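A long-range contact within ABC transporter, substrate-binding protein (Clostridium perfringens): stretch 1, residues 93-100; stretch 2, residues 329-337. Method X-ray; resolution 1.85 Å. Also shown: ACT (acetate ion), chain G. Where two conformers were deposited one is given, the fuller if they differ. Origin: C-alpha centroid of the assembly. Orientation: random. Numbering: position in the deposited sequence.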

ATOM      1  N   ALA A  93       3.762   6.395  -2.226  1.00 16.80           N
ATOM      2  CA  ALA A  93       3.615   5.098  -1.596  1.00 15.48           C
ATOM      3  C   ALA A  93       4.758   5.069  -0.564  1.00 15.46           C
ATOM      4  O   ALA A  93       5.837   5.627  -0.800  1.00 15.36           O
ATOM      5  N   GLU A  94       4.535   4.439   0.582  1.00 15.09           N
ATOM      6  CA  GLU A  94       5.556   4.429   1.636  1.00 14.25           C
ATOM      7  C   GLU A  94       6.946   3.963   1.152  1.00 14.93           C
ATOM      8  O   GLU A  94       7.970   4.524   1.576  1.00 14.66           O
ATOM      9  N   SER A  95       6.993   2.949   0.281  1.00 15.13           N
ATOM     10  CA  SER A  95       8.282   2.423  -0.217  1.00 16.87           C
ATOM     11  C   SER A  95       9.112   3.525  -0.867  1.00 17.09           C
ATOM     12  O   SER A  95      10.329   3.565  -0.699  1.00 18.08           O
ATOM     13  N   PHE A  96       8.449   4.406  -1.607  1.00 16.12           N
ATOM     14  CA  PHE A  96       9.107   5.530  -2.259  1.00 15.96           C
ATOM     15  C   PHE A  96       9.354   6.652  -1.264  1.00 16.14           C
ATOM     16  O   PHE A  96      10.405   7.297  -1.311  1.00 16.78           O
ATOM     17  N   ALA A  97       8.413   6.880  -0.348  1.00 15.05           N
ATOM     18  CA  ALA A  97       8.603   7.928   0.649  1.00 15.31           C
ATOM     19  C   ALA A  97       9.877   7.666   1.446  1.00 15.37           C
ATOM     20  O   ALA A  97      10.632   8.597   1.722  1.00 15.61           O
ATOM     21  N   GLU A  98      10.121   6.402   1.794  0.50 14.81           N
ATOM     22  CA  GLU A  98      11.301   6.029   2.575  0.50 15.50           C
ATOM     23  C   GLU A  98      12.598   6.345   1.810  0.50 16.97           C
ATOM     24  O   GLU A  98      13.611   6.714   2.407  0.50 17.55           O
ATOM     25  N   GLN A  99      12.567   6.217   0.488  1.00 17.63           N
ATOM     26  CA  GLN A  99      13.731   6.550  -0.316  1.00 19.28           C
ATOM     27  C   GLN A  99      13.975   8.065  -0.245  1.00 19.15           C
ATOM     28  O   GLN A  99      15.115   8.508  -0.250  1.00 19.28           O
ATOM     29  N   GLY A 100      12.905   8.856  -0.206  1.00 18.11           N
ATOM     30  CA  GLY A 100      13.044  10.302  -0.085  1.00 18.79           C
ATOM     31  C   GLY A 100      13.600  10.666   1.284  1.00 18.16           C
ATOM     32  O   GLY A 100      14.463  11.534   1.405  1.00 19.47           O
ATOM     33  N   VAL A 329       2.717  -5.025   9.407  1.00 15.76           N
ATOM     34  CA  VAL A 329       3.252  -3.919   8.610  1.00 15.20           C
ATOM     35  C   VAL A 329       4.706  -4.216   8.238  1.00 15.58           C
ATOM     36  O   VAL A 329       5.400  -4.955   8.935  1.00 16.12           O
ATOM     37  N   ILE A 330       5.158  -3.623   7.149  1.00 15.56           N
ATOM     38  CA  ILE A 330       6.520  -3.836   6.661  1.00 16.22           C
ATOM     39  C   ILE A 330       7.439  -2.669   7.003  1.00 15.51           C
ATOM     40  O   ILE A 330       7.028  -1.520   6.936  1.00 15.19           O
ATOM     41  N   ASP A 331       8.674  -2.974   7.403  1.00 14.71           N
ATOM     42  CA  ASP A 331       9.658  -1.934   7.695  1.00 15.33           C
ATOM     43  C   ASP A 331      10.395  -1.622   6.404  1.00 15.74           C
ATOM     44  O   ASP A 331      11.314  -2.358   6.009  1.00 17.01           O
ATOM     45  N   PHE A 332       9.985  -0.555   5.725  1.00 16.47           N
ATOM     46  CA  PHE A 332      10.627  -0.202   4.454  1.00 17.04           C
ATOM     47  C   PHE A 332      12.044   0.352   4.553  1.00 18.89           C
ATOM     48  O   PHE A 332      12.792   0.347   3.567  1.00 19.47           O
ATOM     49  N   LYS A 333      12.437   0.812   5.733  1.00 19.31           N
ATOM     50  CA  LYS A 333      13.802   1.246   5.909  1.00 20.49           C
ATOM     51  C   LYS A 333      14.665  -0.008   5.707  1.00 20.45           C
ATOM     52  O   LYS A 333      15.668   0.007   4.974  1.00 20.03           O
ATOM     53  N   PHE A 334      14.269  -1.103   6.350  1.00 18.05           N
ATOM     54  CA  PHE A 334      15.008  -2.349   6.210  1.00 17.70           C
ATOM     55  C   PHE A 334      14.868  -2.965   4.817  1.00 17.11           C
ATOM     56  O   PHE A 334      15.867  -3.293   4.182  1.00 19.18           O
ATOM     57  N   VAL A 335      13.639  -3.090   4.334  1.00 17.02           N
ATOM     58  CA  VAL A 335      13.377  -3.718   3.042  1.00 16.62           C
ATOM     59  C   VAL A 335      14.088  -3.002   1.894  1.00 17.87           C
ATOM     60  O   VAL A 335      14.701  -3.647   1.038  1.00 18.76           O
ATOM     61  N   ASN A 336      14.018  -1.675   1.868  1.00 17.66           N
ATOM     62  CA  ASN A 336      14.694  -0.945   0.807  1.00 18.52           C
ATOM     63  C   ASN A 336      16.207  -1.171   0.851  1.00 19.05           C
ATOM     64  O   ASN A 336      16.854  -1.130  -0.202  1.00 19.78           O
ATOM     65  N   SER A 337      16.770  -1.419   2.039  1.00 19.61           N
ATOM     66  CA  SER A 337      18.214  -1.659   2.164  1.00 21.34           C
ATOM     67  C   SER A 337      18.644  -2.997   1.548  1.00 21.25           C
ATOM     68  O   SER A 337      19.829  -3.191   1.257  1.00 22.01           O
TER

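Two helices from distant parts of one chain cross here at nearly a right angle, in a small contact that joins one aromatic ring to a cluster of polar side chains and bridging waters. The helix axes come within 9.4 Å, and their directions differ by 83°. About 332 Å² of surface is buried, both sides summed.

Phe332 lies at the first turn of its helix and points toward stretch 1. Its chi1 is m (-79°). Ser95 lies over one face of the ring, and Ser95 CB is 3.7 Å from Phe332 CE1. The Ser95 hydroxyl is in the p rotamer and makes no hydrogen bond across the contact. Phe332 CB also sits 4.2 Å from Glu98 CB, so the two backbones are close at this point.

Asn336 lies one turn after Phe332 and also points toward stretch 1, with chi1 m. Its amide nitrogen serves two acceptors. Asn336 ND2 donates to Ser95 O at 2.9 Å and to Glu98 OE1 at 2.8 Å. The amide thus ties a backbone carbonyl and a carboxylate of the first helix to the second. Gln99 packs beside it, with Gln99 CG 3.6 Å from Asn336 ND2. Gln99 NE2 makes a weak hydrogen bond of 3.4 Å to the same Ser95 O.

Glu98 points toward stretch 2 with chi1 t and chi2 m. Two conformers were deposited, and the one given is described. Its OE2 lies 3.5 Å from Lys333 CA. Water 3 donates to Glu98 OE2 at 3.0 Å and to Lys333 O at 2.8 Å. Lys333 is extended, with all four chi angles t. The end of its side chain leads away from stretch 1, and no salt bridge with Glu98 forms.

Glu94 also points toward stretch 2, with chi1 and chi2 both t. Glu94 OE1 is 3.7 Å from Phe332 CD2, oblique to the ring. Its polar links to stretch 2 run through two waters. Water 1 donates to Glu94 OE1 at 2.5 Å and to Ile330 O at 2.8 Å. Water 2 donates to Glu94 OE2 at 2.5 Å and to Ile330 O at 2.9 Å, and accepts from Phe332 N at 2.9 Å.

Asp331, chi1 t, caps the second helix rather than touching the first. Asp331 OD1 accepts from Phe334 N at 3.2 Å and, weakly, from Lys333 N at 2.9 Å. Asp331 N donates to acetate O at 2.9 Å; the acetate probably comes from the crystallisation liquor.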

ATOM      1  CB  ALA A  93       3.774   3.971  -2.613  1.00 16.88           C
ATOM      2  CB  GLU A  94       5.098   3.568   2.826  1.00 13.96           C
ATOM      3  CG  GLU A  94       6.057   3.688   3.992  1.00 16.60           C
ATOM      4  CD  GLU A  94       5.765   2.772   5.155  1.00 20.40           C
ATOM      5  OE1 GLU A  94       4.889   1.888   5.037  1.00 18.51           O
ATOM      6  OE2 GLU A  94       6.460   2.936   6.185  1.00 21.82           O
ATOM      7  CB  SER A  95       8.093   1.275  -1.211  1.00 18.30           C
ATOM      8  OG  SER A  95       7.465   1.719  -2.395  1.00 21.14           O
ATOM      9  CB  PHE A  96       8.272   6.053  -3.438  1.00 17.08           C
ATOM     10  CG  PHE A  96       8.254   5.128  -4.614  1.00 18.87           C
ATOM     11  CD1 PHE A  96       9.231   5.219  -5.593  1.00 19.40           C
ATOM     12  CD2 PHE A  96       7.274   4.168  -4.751  1.00 20.54           C
ATOM     13  CE1 PHE A  96       9.229   4.367  -6.683  1.00 24.25           C
ATOM     14  CE2 PHE A  96       7.276   3.318  -5.829  1.00 22.78           C
ATOM     15  CZ  PHE A  96       8.252   3.418  -6.798  1.00 25.54           C
ATOM     16  CB  ALA A  97       7.398   8.057   1.580  1.00 13.83           C
ATOM     17  CB  GLU A  98      11.215   4.549   2.987  0.50 15.10           C
ATOM     18  CG  GLU A  98      12.279   4.100   3.985  0.50 17.74           C
ATOM     19  CD  GLU A  98      13.684   4.024   3.382  0.50 16.33           C
ATOM     20  OE1 GLU A  98      13.795   3.798   2.164  0.50 19.60           O
ATOM     21  OE2 GLU A  98      14.677   4.164   4.132  0.50 18.81           O
ATOM     22  CB  GLN A  99      13.542   6.114  -1.751  1.00 19.55           C
ATOM     23  CG  GLN A  99      13.271   4.655  -1.887  1.00 24.23           C
ATOM     24  CD  GLN A  99      13.125   4.254  -3.321  1.00 30.62           C
ATOM     25  OE1 GLN A  99      13.966   4.582  -4.155  1.00 31.86           O
ATOM     26  NE2 GLN A  99      12.056   3.536  -3.623  1.00 31.55           N
ATOM     27  CB  VAL A 329       3.160  -2.556   9.321  1.00 15.92           C
ATOM     28  CG1 VAL A 329       1.662  -2.192   9.609  1.00 16.96           C
ATOM     29  CG2 VAL A 329       3.968  -2.560  10.585  1.00 19.14           C
ATOM     30  CB  ILE A 330       6.506  -4.085   5.153  1.00 17.55           C
ATOM     31  CG1 ILE A 330       5.799  -5.427   4.871  1.00 20.94           C
ATOM     32  CG2 ILE A 330       7.918  -4.130   4.577  1.00 18.20           C
ATOM     33  CD1 ILE A 330       5.690  -5.747   3.420  1.00 24.40           C
ATOM     34  CB  ASP A 331      10.644  -2.430   8.756  1.00 15.93           C
ATOM     35  CG  ASP A 331      11.760  -1.435   9.052  1.00 18.17           C
ATOM     36  OD1 ASP A 331      11.885  -0.404   8.351  1.00 17.72           O
ATOM     37  OD2 ASP A 331      12.545  -1.703   9.993  1.00 19.21           O
ATOM     38  CB  PHE A 332       9.706   0.636   3.583  1.00 16.94           C
ATOM     39  CG  PHE A 332       8.691  -0.182   2.900  1.00 17.13           C
ATOM     40  CD1 PHE A 332       9.023  -0.877   1.746  1.00 20.25           C
ATOM     41  CD2 PHE A 332       7.425  -0.322   3.422  1.00 17.71           C
ATOM     42  CE1 PHE A 332       8.098  -1.660   1.118  1.00 19.67           C
ATOM     43  CE2 PHE A 332       6.508  -1.101   2.806  1.00 19.62           C
ATOM     44  CZ  PHE A 332       6.838  -1.780   1.652  1.00 19.71           C
ATOM     45  CB  LYS A 333      14.037   1.845   7.295  1.00 22.29           C
ATOM     46  CG  LYS A 333      15.429   2.448   7.446  1.00 26.19           C
ATOM     47  CD  LYS A 333      15.647   3.180   8.761  1.00 32.82           C
ATOM     48  CE  LYS A 333      17.048   3.786   8.765  1.00 38.74           C
ATOM     49  NZ  LYS A 333      17.337   4.639   9.951  1.00 44.37           N
ATOM     50  CB  PHE A 334      14.612  -3.395   7.256  1.00 17.33           C
ATOM     51  CG  PHE A 334      15.306  -4.711   7.051  1.00 14.99           C
ATOM     52  CD1 PHE A 334      16.607  -4.888   7.475  1.00 19.93           C
ATOM     53  CD2 PHE A 334      14.689  -5.729   6.340  1.00 16.09           C
ATOM     54  CE1 PHE A 334      17.270  -6.093   7.233  1.00 21.64           C
ATOM     55  CE2 PHE A 334      15.345  -6.928   6.092  1.00 19.73           C
ATOM     56  CZ  PHE A 334      16.623  -7.109   6.536  1.00 20.21           C
ATOM     57  CB  VAL A 335      11.859  -3.889   2.793  1.00 17.02           C
ATOM     58  CG1 VAL A 335      11.571  -4.229   1.324  1.00 16.44           C
ATOM     59  CG2 VAL A 335      11.274  -4.983   3.752  1.00 14.45           C
ATOM     60  CB  ASN A 336      14.349   0.547   0.826  1.00 18.34           C
ATOM     61  CG  ASN A 336      12.956   0.825   0.303  1.00 18.95           C
ATOM     62  OD1 ASN A 336      12.314  -0.053  -0.273  1.00 20.38           O
ATOM     63  ND2 ASN A 336      12.478   2.049   0.499  1.00 17.39           N
ATOM     64  CB  SER A 337      18.708  -1.597   3.629  1.00 22.59           C
ATOM     65  OG  SER A 337      18.349  -2.761   4.376  1.00 20.66           O
TER
HETATM   66  C   ACT G 405       9.887  -6.192   8.713  1.00 23.47           C
HETATM   67  O   ACT G 405       9.419  -5.714   7.688  1.00 21.26           O
HETATM   68  OXT ACT G 405       9.651  -5.555   9.769  1.00 24.79           O
HETATM   69  CH3 ACT G 405      10.639  -7.490   8.681  1.00 25.31           C
HETATM   70  O   HOH W   1       4.738   0.036   6.772  1.00 18.26           O
HETATM   71  O   HOH W   2       8.093   1.164   7.008  1.00 21.13           O
HETATM   72  O   HOH W   3      16.829   2.145   3.622  1.00 27.86           O